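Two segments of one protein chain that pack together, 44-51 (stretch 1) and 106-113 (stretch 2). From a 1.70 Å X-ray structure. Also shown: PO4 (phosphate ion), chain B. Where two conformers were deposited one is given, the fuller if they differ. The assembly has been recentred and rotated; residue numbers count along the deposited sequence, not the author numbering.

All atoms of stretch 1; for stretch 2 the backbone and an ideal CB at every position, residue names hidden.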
ATOM      1  N   THR A  44      -0.427  -2.259   2.951  1.00 13.08           N
ATOM      2  CA  THR A  44      -0.386  -1.783   1.572  1.00 12.98           C
ATOM      3  C   THR A  44      -1.426  -0.714   1.236  1.00 13.96           C
ATOM      4  O   THR A  44      -2.406  -0.531   1.955  1.00 12.39           O
ATOM      5  CB  THR A  44      -0.614  -2.979   0.608  1.00 13.69           C
ATOM      6  OG1 THR A  44      -0.518  -2.544  -0.754  1.00 12.58           O
ATOM      7  CG2 THR A  44      -2.003  -3.589   0.834  1.00 14.59           C
ATOM      8  N   GLY A  45      -1.193  -0.013   0.130  1.00 12.46           N
ATOM      9  CA  GLY A  45      -2.135   0.987  -0.331  1.00 13.36           C
ATOM     10  C   GLY A  45      -3.164   0.298  -1.218  1.00 13.31           C
ATOM     11  O   GLY A  45      -4.173   0.888  -1.591  1.00 13.88           O
ATOM     12  N   ARG A  46      -2.905  -0.965  -1.555  1.00 14.22           N
ATOM     13  CA  ARG A  46      -3.821  -1.730  -2.400  1.00 15.36           C
ATOM     14  C   ARG A  46      -5.017  -2.259  -1.613  1.00 14.44           C
ATOM     15  O   ARG A  46      -5.133  -2.043  -0.411  1.00 16.22           O
ATOM     16  CB  ARG A  46      -3.093  -2.905  -3.053  1.00 15.77           C
ATOM     17  CG  ARG A  46      -2.007  -2.509  -4.054  1.00 15.45           C
ATOM     18  CD  ARG A  46      -1.374  -3.761  -4.614  1.00 18.31           C
ATOM     19  NE  ARG A  46      -0.167  -3.498  -5.387  1.00 16.57           N
ATOM     20  CZ  ARG A  46      -0.129  -3.402  -6.712  1.00 19.96           C
ATOM     21  NH1 ARG A  46      -1.239  -3.541  -7.428  1.00 17.68           N
ATOM     22  NH2 ARG A  46       1.033  -3.205  -7.324  1.00 18.94           N
ATOM     23  N   ALA A  47      -5.907  -2.966  -2.304  1.00 13.25           N
ATOM     24  CA  ALA A  47      -7.090  -3.520  -1.664  1.00 13.18           C
ATOM     25  C   ALA A  47      -6.793  -4.833  -0.949  1.00 12.02           C
ATOM     26  O   ALA A  47      -5.860  -5.552  -1.303  1.00 12.26           O
ATOM     27  CB  ALA A  47      -8.184  -3.737  -2.708  1.00 13.57           C
ATOM     28  N   HIS A  48      -7.600  -5.150   0.058  1.00 12.68           N
ATOM     29  CA  HIS A  48      -7.427  -6.397   0.778  1.00 14.37           C
ATOM     30  C   HIS A  48      -7.458  -7.591  -0.192  1.00 15.92           C
ATOM     31  O   HIS A  48      -6.674  -8.527  -0.052  1.00 14.54           O
ATOM     32  CB  HIS A  48      -8.532  -6.542   1.842  1.00 13.01           C
ATOM     33  CG  HIS A  48      -8.515  -7.855   2.565  1.00 15.37           C
ATOM     34  ND1 HIS A  48      -7.501  -8.227   3.423  1.00 18.46           N
ATOM     35  CD2 HIS A  48      -9.395  -8.884   2.557  1.00 14.01           C
ATOM     36  CE1 HIS A  48      -7.758  -9.428   3.912  1.00 15.04           C
ATOM     37  NE2 HIS A  48      -8.902  -9.848   3.403  1.00 20.09           N
ATOM     38  N   PHE A  49      -8.353  -7.555  -1.178  0.50 17.47           N
ATOM     39  CA  PHE A  49      -8.432  -8.663  -2.123  0.50 18.98           C
ATOM     40  C   PHE A  49      -7.204  -8.783  -3.024  0.50 18.83           C
ATOM     41  O   PHE A  49      -6.927  -9.856  -3.553  0.50 18.58           O
ATOM     42  CB  PHE A  49      -9.729  -8.599  -2.953  0.50 22.44           C
ATOM     43  CG  PHE A  49     -10.021  -7.252  -3.560  0.50 26.37           C
ATOM     44  CD1 PHE A  49      -9.240  -6.748  -4.594  0.50 28.70           C
ATOM     45  CD2 PHE A  49     -11.113  -6.507  -3.124  0.50 27.37           C
ATOM     46  CE1 PHE A  49      -9.548  -5.521  -5.188  0.50 29.85           C
ATOM     47  CE2 PHE A  49     -11.429  -5.282  -3.709  0.50 29.60           C
ATOM     48  CZ  PHE A  49     -10.645  -4.788  -4.744  0.50 29.56           C
ATOM     49  N   ASP A  50      -6.461  -7.691  -3.186  1.00 18.12           N
ATOM     50  CA  ASP A  50      -5.238  -7.719  -3.998  1.00 18.23           C
ATOM     51  C   ASP A  50      -4.195  -8.522  -3.223  1.00 16.92           C
ATOM     52  O   ASP A  50      -3.408  -9.272  -3.803  1.00 16.58           O
ATOM     53  CB  ASP A  50      -4.676  -6.312  -4.244  1.00 18.97           C
ATOM     54  CG  ASP A  50      -5.476  -5.525  -5.257  1.00 21.43           C
ATOM     55  OD1 ASP A  50      -5.949  -6.129  -6.243  1.00 20.91           O
ATOM     56  OD2 ASP A  50      -5.612  -4.293  -5.080  1.00 19.19           O
ATOM     57  N   VAL A  51      -4.187  -8.355  -1.902  1.00 14.82           N
ATOM     58  CA  VAL A  51      -3.239  -9.077  -1.067  1.00 14.99           C
ATOM     59  C   VAL A  51      -3.616 -10.555  -1.037  1.00 15.02           C
ATOM     60  O   VAL A  51      -2.755 -11.421  -1.147  1.00 15.91           O
ATOM     61  CB  VAL A  51      -3.221  -8.528   0.382  1.00 15.29           C
ATOM     62  CG1 VAL A  51      -2.194  -9.288   1.216  1.00 14.76           C
ATOM     63  CG2 VAL A  51      -2.897  -7.037   0.372  1.00 14.28           C
ATOM     64  N   UNK A 106     -10.377   4.104  -7.400  1.00 13.90           N
ATOM     65  CA  UNK A 106     -11.100   4.294  -6.146  1.00 13.97           C
ATOM     66  C   UNK A 106     -11.227   2.973  -5.400  1.00 13.61           C
ATOM     67  O   UNK A 106     -11.950   2.067  -5.819  1.00 13.12           O
ATOM     68  CB  UNK A 106     -12.484   4.892  -6.407  1.00 13.97           C
ATOM     69  N   UNK A 107     -10.511   2.867  -4.289  1.00 14.63           N
ATOM     70  CA  UNK A 107     -10.537   1.661  -3.476  1.00 14.07           C
ATOM     71  C   UNK A 107     -11.736   1.701  -2.540  1.00 16.31           C
ATOM     72  O   UNK A 107     -11.848   2.594  -1.705  1.00 16.33           O
ATOM     73  CB  UNK A 107      -9.237   1.509  -2.683  1.00 14.07           C
ATOM     74  N   UNK A 108     -12.632   0.732  -2.702  1.00 17.44           N
ATOM     75  CA  UNK A 108     -13.839   0.634  -1.887  1.00 21.56           C
ATOM     76  C   UNK A 108     -13.924  -0.778  -1.325  1.00 25.09           C
ATOM     77  O   UNK A 108     -12.983  -1.559  -1.446  1.00 26.55           O
ATOM     78  CB  UNK A 108     -15.089   0.979  -2.698  1.00 21.56           C
ATOM     79  N   UNK A 109     -15.056  -1.113  -0.723  1.00 28.99           N
ATOM     80  CA  UNK A 109     -15.203  -2.452  -0.181  1.00 34.01           C
ATOM     81  C   UNK A 109     -15.349  -3.494  -1.279  1.00 36.30           C
ATOM     82  O   UNK A 109     -14.623  -4.489  -1.313  1.00 36.81           O
ATOM     83  CB  UNK A 109     -16.410  -2.510   0.758  1.00 34.01           C
ATOM     84  N   UNK A 110     -16.285  -3.246  -2.190  1.00 38.40           N
ATOM     85  CA  UNK A 110     -16.575  -4.154  -3.297  1.00 39.05           C
ATOM     86  C   UNK A 110     -15.466  -4.326  -4.335  1.00 37.95           C
ATOM     87  O   UNK A 110     -15.118  -5.452  -4.696  1.00 39.93           O
ATOM     88  CB  UNK A 110     -17.835  -3.664  -4.013  1.00 39.05           C
ATOM     89  N   UNK A 111     -14.917  -3.222  -4.825  1.00 34.33           N
ATOM     90  CA  UNK A 111     -13.863  -3.298  -5.826  1.00 30.27           C
ATOM     91  C   UNK A 111     -13.122  -1.979  -5.967  1.00 26.60           C
ATOM     92  O   UNK A 111     -13.314  -1.055  -5.181  1.00 26.09           O
ATOM     93  CB  UNK A 111     -14.448  -3.714  -7.177  1.00 30.27           C
ATOM     94  N   UNK A 112     -12.259  -1.913  -6.974  1.00 22.99           N
ATOM     95  CA  UNK A 112     -11.490  -0.711  -7.257  1.00 19.96           C
ATOM     96  C   UNK A 112     -12.116  -0.123  -8.516  1.00 19.65           C
ATOM     97  O   UNK A 112     -11.948  -0.663  -9.606  1.00 20.21           O
ATOM     98  CB  UNK A 112      -9.998  -1.000  -7.431  1.00 19.96           C
ATOM     99  N   UNK A 113     -12.848   0.972  -8.359  1.00 17.67           N
ATOM    100  CA  UNK A 113     -13.508   1.608  -9.491  1.00 17.79           C
ATOM    101  C   UNK A 113     -12.570   2.528 -10.245  1.00 15.90           C
ATOM    102  O   UNK A 113     -11.769   3.238  -9.648  1.00 15.49           O
ATOM    103  CB  UNK A 113     -14.734   2.391  -9.018  1.00 17.79           C
TER
HETATM  104  P   PO4 B 900       2.403  -0.533  -1.435  1.00 14.15           P
HETATM  105  O1  PO4 B 900       3.827  -0.509  -1.049  1.00 13.14           O
HETATM  106  O2  PO4 B 900       1.602   0.168  -0.399  1.00 14.34           O
HETATM  107  O3  PO4 B 900       2.240   0.151  -2.741  1.00 15.64           O
HETATM  108  O4  PO4 B 900       1.954  -1.941  -1.543  1.00 11.57           O

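Position 106 has extended backbone angles, and its ideal CB has nothing of stretch 1 within 5.5 Å. Stretch 1 therefore sets no limit here; the extended conformation merely favours residues at ease in a strand, beta-branched ones among them. The residue is Val106. Its backbone pairs with that of 113, Val106 N donating to the O of 113 at 2.8 Å and Val106 O accepting from the N of 113 at 2.9 Å.

Position 107 points its CA-to-CB bond toward stretch 1, yet its ideal CB is still 5.2 Å from Gly45 O and 5.4 Å from Ala47 CB. A small side chain would leave that gap unfilled; a long aliphatic or an aromatic one could reach the backbone of the loop before the helix. The residue is Phe107, with chi1 in the m well. Its CE1 comes within 3.6 Å of Ala47 N and 3.8 Å of Arg46 CA, while Gly45 O lies over one face of the ring, 4.0 Å from CE1. The methyl of Ala47 adds an apolar contact, CB to Phe107 CD1 at 4.0 Å. Asp50 OD2 sits at the ring edge, 4.2 Å from CE1, but its hydrogen-bonding partner is the backbone: Ala47 N donates to it at 3.1 Å, within the turn that opens the helix.

At 108 the CA-to-CB bond points away, and many residues would serve, particularly a polar one able to tie down the following turn. Thr108 does this: Thr108 OG1 donates to the backbone O of 111 at 2.7 Å, and Thr108 N donates to that same O of 111 at 3.1 Å.

Position 109, with phi/psi of -72/-52, does not demand glycine; a CB would have room and would point away. The residue is nevertheless Gly109, whose carbonyl O lies at the edge of the Phe49 ring, 4.1 Å from CE2.

Position 110 also points away, so a small or polar residue suits it. Ser110 turns its OG to the OH of 113, 3.1 Å away, in a hydrogen bond that either hydroxyl could donate, while its backbone O approaches Phe49 CE2 at 3.8 Å.

At 111 the backbone is extended and CB points away, but the ideal CB is only 4.6 Å from Phe49 CZ. A small residue fits readily, though a larger one directed outward is not excluded. In Ala111 the main contact is through the backbone, CA lying 3.7 Å from Phe49 CZ.

Position 112 points toward stretch 1, its ideal CB 4.7 Å from Phe49 CZ, with Ala47 CB farther on. This calls for a branched or long aliphatic side chain. Ile112 supplies one: CG1 meets the edge of the Phe49 ring, 3.6 Å from CZ, and CD1 continues to Ala47 CB at 4.2 Å and Asp50 OD2 at 3.5 Å.

Position 113 is beyond stretch 1's reach, leaving the choice open. Tyr113 uses its OH in the bond with Ser110 OG.

Stretch 2 (106-113) VFTGSAIY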
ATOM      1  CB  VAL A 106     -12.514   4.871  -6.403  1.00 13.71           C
ATOM      2  CG1 VAL A 106     -13.175   5.248  -5.079  1.00 16.28           C
ATOM      3  CG2 VAL A 106     -12.422   6.099  -7.315  1.00 16.87           C
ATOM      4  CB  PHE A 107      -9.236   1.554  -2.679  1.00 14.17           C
ATOM      5  CG  PHE A 107      -8.023   1.318  -3.542  1.00 13.73           C
ATOM      6  CD1 PHE A 107      -7.561   0.023  -3.774  1.00 16.18           C
ATOM      7  CD2 PHE A 107      -7.379   2.383  -4.163  1.00 13.86           C
ATOM      8  CE1 PHE A 107      -6.471  -0.207  -4.620  1.00 15.58           C
ATOM      9  CE2 PHE A 107      -6.284   2.163  -5.015  1.00 14.66           C
ATOM     10  CZ  PHE A 107      -5.835   0.866  -5.240  1.00 14.73           C
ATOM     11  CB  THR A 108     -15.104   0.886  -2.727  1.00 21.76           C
ATOM     12  OG1 THR A 108     -15.311  -0.219  -3.616  1.00 19.80           O
ATOM     13  CG2 THR A 108     -14.957   2.160  -3.539  1.00 19.75           C
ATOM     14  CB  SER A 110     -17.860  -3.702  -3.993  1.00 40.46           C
ATOM     15  OG  SER A 110     -17.820  -2.313  -4.273  1.00 43.44           O
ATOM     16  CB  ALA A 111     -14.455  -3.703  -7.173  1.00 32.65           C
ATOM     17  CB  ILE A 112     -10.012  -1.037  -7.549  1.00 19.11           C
ATOM     18  CG1 ILE A 112      -9.420  -1.859  -6.402  1.00 19.66           C
ATOM     19  CG2 ILE A 112      -9.220   0.252  -7.715  1.00 18.47           C
ATOM     20  CD1 ILE A 112      -8.012  -2.361  -6.680  1.00 20.01           C
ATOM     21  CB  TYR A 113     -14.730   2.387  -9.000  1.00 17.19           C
ATOM     22  CG  TYR A 113     -15.813   1.485  -8.472  1.00 19.77           C
ATOM     23  CD1 TYR A 113     -16.606   0.738  -9.343  1.00 21.57           C
ATOM     24  CD2 TYR A 113     -16.021   1.338  -7.096  1.00 21.40           C
ATOM     25  CE1 TYR A 113     -17.574  -0.130  -8.866  1.00 24.80           C
ATOM     26  CE2 TYR A 113     -16.988   0.468  -6.608  1.00 24.54           C
ATOM     27  CZ  TYR A 113     -17.761  -0.264  -7.498  1.00 26.77           C
ATOM     28  OH  TYR A 113     -18.716  -1.134  -7.029  1.00 28.55           O
TER
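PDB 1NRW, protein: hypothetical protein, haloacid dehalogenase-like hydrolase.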